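Local coordinates for phiAB6 tailspike (Unidentified phage, PDB 5JS4), which probably recognises and fragments the exopolysaccharide of the host bacterium Acinetobacter baumannii as a trimeric beta-helical phage tailspike, at residues D433-F444 with R454-W465; T502-D510 with Y517-I527. All blocks are in the same frame, centred on the assembly; numbering follows the deposited sequence.

Interaction 1 of 2, residues D433-F444 with R454-W465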
loop_
_atom_site.group_PDB
_atom_site.type_symbol
_atom_site.label_atom_id
_atom_site.label_comp_id
_atom_site.label_asym_id
_atom_site.label_seq_id
_atom_site.Cartn_x
_atom_site.Cartn_y
_atom_site.Cartn_z
ATOM N N ASP A 433 14.690 -1.184 19.023
ATOM C CA ASP A 433 14.683 -1.313 17.559
ATOM C C ASP A 433 13.455 -2.036 17.017
ATOM O O ASP A 433 12.981 -3.006 17.605
ATOM C CB ASP A 433 15.940 -2.051 17.094
ATOM C CG ASP A 433 17.223 -1.372 17.541
ATOM O OD1 ASP A 433 17.167 -0.233 18.053
ATOM O OD2 ASP A 433 18.296 -1.985 17.371
ATOM N N VAL A 434 12.969 -1.560 15.872
ATOM C CA VAL A 434 11.780 -2.104 15.221
ATOM C C VAL A 434 12.089 -2.396 13.752
ATOM O O VAL A 434 12.551 -1.513 13.028
ATOM C CB VAL A 434 10.613 -1.103 15.311
ATOM C CG1 VAL A 434 9.347 -1.698 14.725
ATOM C CG2 VAL A 434 10.371 -0.695 16.752
ATOM N N HIS A 435 11.828 -3.636 13.330
ATOM C CA HIS A 435 12.107 -4.107 11.972
ATOM C C HIS A 435 10.857 -4.729 11.361
ATOM O O HIS A 435 10.164 -5.488 12.026
ATOM C CB HIS A 435 13.182 -5.202 11.991
ATOM C CG HIS A 435 14.578 -4.705 12.205
ATOM N ND1 HIS A 435 14.944 -3.927 13.280
ATOM C CD2 HIS A 435 15.709 -4.922 11.497
ATOM C CE1 HIS A 435 16.238 -3.668 13.213
ATOM N NE2 HIS A 435 16.727 -4.263 12.142
ATOM N N GLY A 436 10.578 -4.441 10.093
ATOM C CA GLY A 436 9.552 -5.188 9.360
ATOM C C GLY A 436 8.136 -5.053 9.890
ATOM O O GLY A 436 7.313 -5.949 9.695
ATOM N N CYS A 437 7.850 -3.935 10.550
ATOM C CA CYS A 437 6.530 -3.678 11.109
ATOM C C CYS A 437 5.733 -2.792 10.159
ATOM O O CYS A 437 6.307 -2.100 9.320
ATOM C CB CYS A 437 6.654 -3.025 12.486
ATOM S SG CYS A 437 7.332 -4.122 13.757
ATOM N N ASP A 438 4.411 -2.822 10.305
ATOM C CA ASP A 438 3.502 -2.108 9.419
ATOM C C ASP A 438 2.584 -1.206 10.234
ATOM O O ASP A 438 2.021 -1.636 11.239
ATOM C CB ASP A 438 2.665 -3.108 8.621
ATOM C CG ASP A 438 1.990 -2.483 7.421
ATOM O OD1 ASP A 438 2.690 -1.824 6.627
ATOM O OD2 ASP A 438 0.763 -2.668 7.262
ATOM N N PHE A 439 2.444 0.038 9.785
ATOM C CA PHE A 439 1.623 1.046 10.446
ATOM C C PHE A 439 0.734 1.678 9.381
ATOM O O PHE A 439 1.245 2.155 8.374
ATOM C CB PHE A 439 2.508 2.123 11.071
ATOM C CG PHE A 439 3.541 1.595 12.029
ATOM C CD1 PHE A 439 4.748 1.085 11.564
ATOM C CD2 PHE A 439 3.315 1.620 13.401
ATOM C CE1 PHE A 439 5.705 0.608 12.445
ATOM C CE2 PHE A 439 4.268 1.148 14.286
ATOM C CZ PHE A 439 5.463 0.638 13.809
ATOM N N ASP A 440 -0.580 1.688 9.591
ATOM C CA ASP A 440 -1.502 2.182 8.559
ATOM C C ASP A 440 -2.807 2.691 9.160
ATOM O O ASP A 440 -3.354 2.087 10.088
ATOM C CB ASP A 440 -1.797 1.061 7.547
ATOM C CG ASP A 440 -2.256 1.577 6.176
ATOM O OD1 ASP A 440 -2.400 2.803 5.968
ATOM O OD2 ASP A 440 -2.472 0.729 5.282
ATOM N N ASN A 441 -3.309 3.791 8.605
ATOM C CA ASN A 441 -4.582 4.376 9.015
ATOM C C ASN A 441 -4.591 4.698 10.500
ATOM O O ASN A 441 -5.442 4.239 11.265
ATOM C CB ASN A 441 -5.739 3.462 8.611
ATOM C CG ASN A 441 -5.816 3.263 7.110
ATOM O OD1 ASN A 441 -5.892 2.131 6.616
ATOM N ND2 ASN A 441 -5.769 4.360 6.372
ATOM N N ILE A 442 -3.609 5.508 10.880
ATOM C CA ILE A 442 -3.409 5.924 12.251
ATOM C C ILE A 442 -3.701 7.418 12.350
ATOM O O ILE A 442 -3.418 8.187 11.425
ATOM C CB ILE A 442 -1.978 5.577 12.708
ATOM C CG1 ILE A 442 -1.868 4.058 12.906
ATOM C CG2 ILE A 442 -1.603 6.315 13.991
ATOM C CD1 ILE A 442 -0.463 3.548 13.112
ATOM N N ILE A 443 -4.292 7.807 13.475
ATOM C CA ILE A 443 -4.647 9.192 13.742
ATOM C C ILE A 443 -3.929 9.634 15.011
ATOM O O ILE A 443 -3.994 8.941 16.031
ATOM C CB ILE A 443 -6.169 9.360 13.951
ATOM C CG1 ILE A 443 -6.962 8.725 12.800
ATOM C CG2 ILE A 443 -6.530 10.833 14.099
ATOM C CD1 ILE A 443 -8.438 8.570 13.098
ATOM N N PHE A 444 -3.227 10.765 14.932
ATOM C CA PHE A 444 -2.709 11.455 16.114
ATOM C C PHE A 444 -3.491 12.752 16.245
ATOM O O PHE A 444 -3.321 13.655 15.427
ATOM C CB PHE A 444 -1.225 11.828 15.984
ATOM C CG PHE A 444 -0.293 10.674 15.728
ATOM C CD1 PHE A 444 -0.535 9.402 16.233
ATOM C CD2 PHE A 444 0.881 10.893 15.012
ATOM C CE1 PHE A 444 0.360 8.370 16.000
ATOM C CE2 PHE A 444 1.773 9.864 14.774
ATOM C CZ PHE A 444 1.512 8.602 15.270
ATOM N N ARG A 454 14.262 3.909 18.666
ATOM C CA ARG A 454 15.702 4.053 18.463
ATOM C C ARG A 454 16.090 3.757 17.018
ATOM O O ARG A 454 16.887 4.484 16.420
ATOM C CB ARG A 454 16.477 3.127 19.399
ATOM C CG ARG A 454 17.976 3.376 19.396
ATOM C CD ARG A 454 18.672 2.549 20.462
ATOM N NE ARG A 454 18.642 1.124 20.153
ATOM C CZ ARG A 454 19.118 0.167 20.947
ATOM N NH1 ARG A 454 19.666 0.470 22.121
ATOM N NH2 ARG A 454 19.045 -1.102 20.568
ATOM N N THR A 455 15.529 2.676 16.480
ATOM C CA THR A 455 15.796 2.227 15.119
ATOM C C THR A 455 14.482 1.833 14.472
ATOM O O THR A 455 13.662 1.152 15.091
ATOM C CB THR A 455 16.721 0.994 15.107
ATOM O OG1 THR A 455 17.981 1.335 15.697
ATOM C CG2 THR A 455 16.952 0.463 13.688
ATOM N N VAL A 456 14.295 2.272 13.232
ATOM C CA VAL A 456 13.154 1.879 12.416
ATOM C C VAL A 456 13.709 1.400 11.080
ATOM O O VAL A 456 14.189 2.200 10.272
ATOM C CB VAL A 456 12.169 3.048 12.226
ATOM C CG1 VAL A 456 11.042 2.664 11.278
ATOM C CG2 VAL A 456 11.599 3.476 13.568
ATOM N N ALA A 457 13.654 0.087 10.871
ATOM C CA ALA A 457 14.280 -0.558 9.727
ATOM C C ALA A 457 13.263 -1.379 8.949
ATOM O O ALA A 457 12.550 -2.194 9.522
ATOM C CB ALA A 457 15.419 -1.452 10.194
ATOM N N HIS A 458 13.196 -1.154 7.641
ATOM C CA HIS A 458 12.348 -1.959 6.758
ATOM C C HIS A 458 10.903 -2.055 7.236
ATOM O O HIS A 458 10.290 -3.123 7.192
ATOM C CB HIS A 458 12.954 -3.350 6.573
ATOM C CG HIS A 458 14.344 -3.325 6.028
ATOM N ND1 HIS A 458 14.632 -2.943 4.736
ATOM C CD2 HIS A 458 15.531 -3.619 6.606
ATOM C CE1 HIS A 458 15.936 -3.014 4.540
ATOM N NE2 HIS A 458 16.504 -3.418 5.660
ATOM N N CYS A 459 10.364 -0.925 7.686
ATOM C CA CYS A 459 8.981 -0.848 8.125
ATOM C C CYS A 459 8.135 -0.199 7.042
ATOM O O CYS A 459 8.648 0.532 6.194
ATOM C CB CYS A 459 8.871 -0.043 9.419
ATOM S SG CYS A 459 9.551 -0.889 10.863
ATOM N N GLY A 460 6.840 -0.486 7.085
ATOM C CA GLY A 460 5.867 0.133 6.202
ATOM C C GLY A 460 5.035 1.142 6.964
ATOM O O GLY A 460 4.573 0.869 8.075
ATOM N N PHE A 461 4.859 2.313 6.360
ATOM C CA PHE A 461 4.017 3.363 6.905
ATOM C C PHE A 461 3.021 3.788 5.841
ATOM O O PHE A 461 3.405 4.193 4.743
ATOM C CB PHE A 461 4.863 4.547 7.358
ATOM C CG PHE A 461 5.790 4.216 8.482
ATOM C CD1 PHE A 461 5.361 4.305 9.798
ATOM C CD2 PHE A 461 7.088 3.798 8.227
ATOM C CE1 PHE A 461 6.211 3.988 10.840
ATOM C CE2 PHE A 461 7.943 3.480 9.267
ATOM C CZ PHE A 461 7.502 3.574 10.574
ATOM N N GLY A 462 1.741 3.671 6.174
ATOM C CA GLY A 462 0.662 4.042 5.281
ATOM C C GLY A 462 0.124 5.409 5.641
ATOM O O GLY A 462 0.890 6.350 5.863
ATOM N N LYS A 463 -1.198 5.517 5.703
ATOM C CA LYS A 463 -1.850 6.797 5.944
ATOM C C LYS A 463 -1.806 7.185 7.412
ATOM O O LYS A 463 -2.125 6.374 8.287
ATOM C CB LYS A 463 -3.292 6.753 5.452
ATOM C CG LYS A 463 -3.391 6.543 3.953
ATOM C CD LYS A 463 -4.814 6.668 3.433
ATOM C CE LYS A 463 -5.367 8.081 3.545
ATOM N NZ LYS A 463 -4.536 9.101 2.851
ATOM N N PHE A 464 -1.392 8.426 7.662
ATOM C CA PHE A 464 -1.412 9.030 8.988
ATOM C C PHE A 464 -2.148 10.360 8.901
ATOM O O PHE A 464 -1.949 11.123 7.951
ATOM C CB PHE A 464 0.009 9.280 9.507
ATOM C CG PHE A 464 0.672 8.065 10.090
ATOM C CD1 PHE A 464 1.071 7.022 9.273
ATOM C CD2 PHE A 464 0.902 7.966 11.457
ATOM C CE1 PHE A 464 1.682 5.898 9.803
ATOM C CE2 PHE A 464 1.517 6.844 11.994
ATOM C CZ PHE A 464 1.904 5.809 11.165
ATOM N N TRP A 465 -2.991 10.627 9.893
ATOM C CA TRP A 465 -3.660 11.913 10.028
ATOM C C TRP A 465 -3.202 12.519 11.344
ATOM O O TRP A 465 -3.575 12.040 12.410
ATOM C CB TRP A 465 -5.178 11.739 10.009
ATOM C CG TRP A 465 -5.919 13.042 9.951
ATOM C CD1 TRP A 465 -6.209 13.865 11.001
ATOM C CD2 TRP A 465 -6.454 13.677 8.783
ATOM N NE1 TRP A 465 -6.890 14.972 10.561
ATOM C CE2 TRP A 465 -7.056 14.883 9.204
ATOM C CE3 TRP A 465 -6.480 13.347 7.423
ATOM C CZ2 TRP A 465 -7.679 15.757 8.314
ATOM C CZ3 TRP A 465 -7.103 14.218 6.537
ATOM C CH2 TRP A 465 -7.694 15.410 6.988
HETATM O O HOH W 1 20.335 -0.006 17.160
#

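Interaction 2 of 2, residues T502-D510 with Y517-I527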
loop_
_atom_site.group_PDB
_atom_site.type_symbol
_atom_site.label_atom_id
_atom_site.label_comp_id
_atom_site.label_asym_id
_atom_site.label_seq_id
_atom_site.Cartn_x
_atom_site.Cartn_y
_atom_site.Cartn_z
ATOM N N THR A 502 5.281 17.818 12.197
ATOM C CA THR A 502 6.273 17.920 11.135
ATOM C C THR A 502 6.639 16.520 10.665
ATOM O O THR A 502 6.222 15.527 11.264
ATOM C CB THR A 502 7.538 18.647 11.623
ATOM O OG1 THR A 502 8.047 18.001 12.797
ATOM C CG2 THR A 502 7.225 20.108 11.939
ATOM N N SER A 503 7.410 16.445 9.586
ATOM C CA SER A 503 7.813 15.166 9.016
ATOM C C SER A 503 9.235 15.225 8.489
ATOM O O SER A 503 9.646 16.228 7.907
ATOM C CB SER A 503 6.877 14.774 7.874
ATOM O OG SER A 503 7.333 13.589 7.243
ATOM N N LYS A 504 9.973 14.137 8.681
ATOM C CA LYS A 504 11.288 13.971 8.075
ATOM C C LYS A 504 11.244 12.948 6.934
ATOM O O LYS A 504 12.283 12.451 6.509
ATOM C CB LYS A 504 12.309 13.556 9.140
ATOM C CG LYS A 504 12.710 14.694 10.067
ATOM C CD LYS A 504 13.712 14.240 11.116
ATOM C CE LYS A 504 14.409 15.420 11.775
ATOM N NZ LYS A 504 13.460 16.368 12.422
ATOM N N THR A 505 10.045 12.662 6.425
ATOM C CA THR A 505 9.855 11.613 5.411
ATOM C C THR A 505 9.181 12.073 4.108
ATOM O O THR A 505 8.944 11.247 3.222
ATOM C CB THR A 505 9.028 10.444 5.987
ATOM O OG1 THR A 505 7.707 10.898 6.307
ATOM C CG2 THR A 505 9.687 9.881 7.233
ATOM N N SER A 506 8.881 13.364 3.978
ATOM C CA SER A 506 8.206 13.872 2.780
ATOM C C SER A 506 9.064 13.668 1.537
ATOM O O SER A 506 10.286 13.834 1.594
ATOM C CB SER A 506 7.897 15.364 2.905
ATOM O OG SER A 506 7.305 15.855 1.713
ATOM N N PRO A 507 8.427 13.328 0.400
ATOM C CA PRO A 507 9.202 13.202 -0.839
ATOM C C PRO A 507 9.939 14.489 -1.228
ATOM O O PRO A 507 11.005 14.427 -1.831
ATOM C CB PRO A 507 8.150 12.845 -1.899
ATOM C CG PRO A 507 6.937 12.420 -1.157
ATOM C CD PRO A 507 6.996 13.033 0.206
ATOM N N THR A 508 9.374 15.643 -0.873
ATOM C CA THR A 508 9.941 16.927 -1.272
ATOM C C THR A 508 10.996 17.462 -0.298
ATOM O O THR A 508 11.603 18.496 -0.554
ATOM C CB THR A 508 8.831 17.978 -1.446
ATOM O OG1 THR A 508 8.104 18.113 -0.221
ATOM C CG2 THR A 508 7.876 17.555 -2.556
ATOM N N LEU A 509 11.222 16.754 0.806
ATOM C CA LEU A 509 12.230 17.158 1.780
ATOM C C LEU A 509 13.627 17.031 1.179
ATOM O O LEU A 509 13.956 16.017 0.562
ATOM C CB LEU A 509 12.128 16.295 3.040
ATOM C CG LEU A 509 13.007 16.711 4.219
ATOM C CD1 LEU A 509 12.526 18.027 4.811
ATOM C CD2 LEU A 509 13.016 15.617 5.272
ATOM N N ASP A 510 14.453 18.052 1.368
ATOM C CA ASP A 510 15.823 18.003 0.881
ATOM C C ASP A 510 16.602 16.946 1.656
ATOM O O ASP A 510 16.349 16.708 2.839
ATOM C CB ASP A 510 16.495 19.370 1.022
ATOM C CG ASP A 510 17.779 19.488 0.215
ATOM O OD1 ASP A 510 18.060 18.625 -0.651
ATOM O OD2 ASP A 510 18.508 20.472 0.448
ATOM N N TYR A 517 16.005 10.026 7.008
ATOM C CA TYR A 517 15.063 8.946 7.269
ATOM C C TYR A 517 14.979 8.148 5.973
ATOM O O TYR A 517 14.277 8.524 5.033
ATOM C CB TYR A 517 13.698 9.486 7.697
ATOM C CG TYR A 517 13.609 9.894 9.159
ATOM C CD1 TYR A 517 14.691 10.483 9.817
ATOM C CD2 TYR A 517 12.430 9.716 9.875
ATOM C CE1 TYR A 517 14.601 10.862 11.145
ATOM C CE2 TYR A 517 12.333 10.096 11.201
ATOM C CZ TYR A 517 13.420 10.666 11.831
ATOM O OH TYR A 517 13.332 11.052 13.149
ATOM N N GLY A 518 15.738 7.061 5.924
ATOM C CA GLY A 518 15.931 6.302 4.700
ATOM C C GLY A 518 14.713 5.510 4.281
ATOM O O GLY A 518 14.081 4.830 5.096
ATOM N N GLY A 519 14.393 5.595 2.995
ATOM C CA GLY A 519 13.317 4.813 2.422
ATOM C C GLY A 519 12.766 5.399 1.143
ATOM O O GLY A 519 13.249 6.415 0.633
ATOM N N VAL A 520 11.752 4.723 0.623
ATOM C CA VAL A 520 10.983 5.214 -0.504
ATOM C C VAL A 520 9.782 5.958 0.067
ATOM O O VAL A 520 9.200 5.527 1.062
ATOM C CB VAL A 520 10.553 4.060 -1.447
ATOM C CG1 VAL A 520 9.619 3.071 -0.757
ATOM C CG2 VAL A 520 9.911 4.604 -2.713
ATOM N N SER A 521 9.436 7.086 -0.547
ATOM C CA SER A 521 8.285 7.872 -0.129
ATOM C C SER A 521 7.394 8.087 -1.346
ATOM O O SER A 521 7.852 8.584 -2.371
ATOM C CB SER A 521 8.735 9.207 0.466
ATOM O OG SER A 521 7.666 9.867 1.122
ATOM N N VAL A 522 6.133 7.678 -1.231
ATOM C CA VAL A 522 5.176 7.773 -2.331
ATOM C C VAL A 522 3.879 8.386 -1.826
ATOM O O VAL A 522 3.238 7.840 -0.933
ATOM C CB VAL A 522 4.864 6.387 -2.930
ATOM C CG1 VAL A 522 3.846 6.494 -4.068
ATOM C CG2 VAL A 522 6.141 5.717 -3.414
ATOM N N SER A 523 3.515 9.527 -2.400
ATOM C CA SER A 523 2.225 10.153 -2.144
ATOM C C SER A 523 1.961 11.158 -3.250
ATOM O O SER A 523 2.779 11.328 -4.151
ATOM C CB SER A 523 2.219 10.865 -0.790
ATOM O OG SER A 523 2.905 12.100 -0.868
ATOM N N ALA A 524 0.833 11.851 -3.163
ATOM C CA ALA A 524 0.531 12.915 -4.111
ATOM C C ALA A 524 1.561 14.048 -4.072
ATOM O O ALA A 524 1.633 14.840 -5.008
ATOM C CB ALA A 524 -0.861 13.461 -3.858
ATOM N N GLU A 525 2.343 14.119 -2.992
ATOM C CA GLU A 525 3.413 15.112 -2.849
ATOM C C GLU A 525 4.623 14.803 -3.727
ATOM O O GLU A 525 5.424 15.687 -4.013
ATOM C CB GLU A 525 3.898 15.188 -1.397
ATOM C CG GLU A 525 2.840 15.549 -0.370
ATOM C CD GLU A 525 3.412 15.645 1.034
ATOM O OE1 GLU A 525 4.109 14.703 1.468
ATOM O OE2 GLU A 525 3.163 16.663 1.711
ATOM N N GLY A 526 4.774 13.543 -4.128
ATOM C CA GLY A 526 5.925 13.132 -4.919
ATOM C C GLY A 526 6.288 11.676 -4.728
ATOM O O GLY A 526 5.790 11.002 -3.820
ATOM N N ILE A 527 7.154 11.198 -5.612
ATOM C CA ILE A 527 7.693 9.851 -5.544
ATOM C C ILE A 527 9.195 10.007 -5.371
ATOM O O ILE A 527 9.862 10.537 -6.254
ATOM C CB ILE A 527 7.409 9.082 -6.846
ATOM C CG1 ILE A 527 5.899 8.986 -7.098
ATOM C CG2 ILE A 527 8.046 7.701 -6.802
ATOM C CD1 ILE A 527 5.545 8.885 -8.567
HETATM O O HOH W 2 13.199 10.920 4.296
HETATM O O HOH W 3 15.107 12.857 6.570
HETATM O O HOH W 4 5.674 17.990 1.435
#

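Interaction 1 of 2, residues D433-F444 with R454-W465
Strands 433-435 and 455-457 run parallel, their axes 4.8 Å apart and 8° from alignment, and the in-register pairing resumes at D438 with G460 and, beyond the corner at N441, at I442 with F464. At the N-terminal end of the pairing R454 forms a salt bridge with D433: its chain, bent at chi3, brings NE to D433 OD1 at 2.9 Å, on the syn side of the acid and close to the guanidinium plane. A water bridges D433 OD2 to T455 OG1. On the same side of the sheet A457 CB sits over the H435 ring, 3.6 Å from its centroid. Next, the backbone N of C437 donates to C459 SG.

Aromatic rings dominate the inward face, beside V434, I442 and the two cysteines. The F439 and F461 rings lie side by side and nearly parallel, planes 6° apart, but slid so they barely overlap; CD1 of F439 approaches CE1 of F461 at 3.3 Å. F464 receives I442 CB over one face, while its edge turns toward the face of F444, planes at 64°. W477 adds another ring beside F461 and F464.

At the corner D440, with CG anti to the backbone N, turns OD1 back to accept from K463 N at 3.0 Å, tying the side chain of one coil to the backbone of the next. K463 NZ leads out to H458 O of the second subunit. Stacked coils with like residues aligned inside, F439 beside F461 and C437 beside C459, are the hallmark of the right-handed parallel beta-helix of pectate lyase-like proteins and phage tailspikes.

Interaction 2 of 2, residues T502-D510 with Y517-I527
K504 lies across the Y517 ring, its CB almost exactly over the ring centre at 3.7 Å from the centroid, and CD continuing along the same face to 3.5 Å from CE1. Extended through chi2 and chi3, the lysine chain follows the ring before NZ leaves for a salt bridge with D476, while Y517 OH is bonded to V480 N; both polar ends are thus fixed by other parts of the chain. T505 CG2 touches the ring obliquely at CD2.

A buried hydrogen bond follows: S521 OG, anti to its own backbone N (chi1 -168°), donates to T505 O at 2.8 Å, nearly head-on to the carbonyl. Next to it P507 packs into the bend of the hairpin, CD against S521 OG and CG 3.2 Å from G526 O. T508 CG2 meets E525 O, and S506 OG makes a weak, long approach to E525 OE1, supplemented by a water that bonds S506 OG and T508 OG1 and more weakly E525 OE2.

In the next shell, S503 OG accepts from T505 N in an ST turn, and W477 NE1 is bonded to both S503 OG and T505 OG1, which probably steadies the loop. A type I turn from S506 to L509 sets P507 at its second position. Across the contact, S523 OG accepts from E525 N in a second ST turn. Two waters bridge K504 O to Y517, one to its N and the other to its O. The far side of strand 519-523 faces the other subunits, V522 meeting V520 of the second. The whole is an irregular loop packed on a beta-hairpin with a two-residue type I turn, strands 519-523 and 526-530, where parallel coiling gives way to antiparallel strands.

From the N terminus, interaction 1 comes first: 433-444 and 454-465 are successive coils, and their pairing closes a short connection that contains strand 451-453 of a further parallel sheet. The chain then passes through strands 475-476 to 501-502 before interaction 2 brings 517-527 back against the loop 502-510 after a six-residue excursion. The two contacts follow one another in series, neither enclosing nor crossing the other; the centres of interaction 1 and interaction 2 are about 14 Å apart, and the nearest atoms of interaction 1 and interaction 2 about 6 Å apart. W477, in the chain between them, touches both contacts. Both also reach the second subunit, so both lie where the coils of neighbouring subunits pack together.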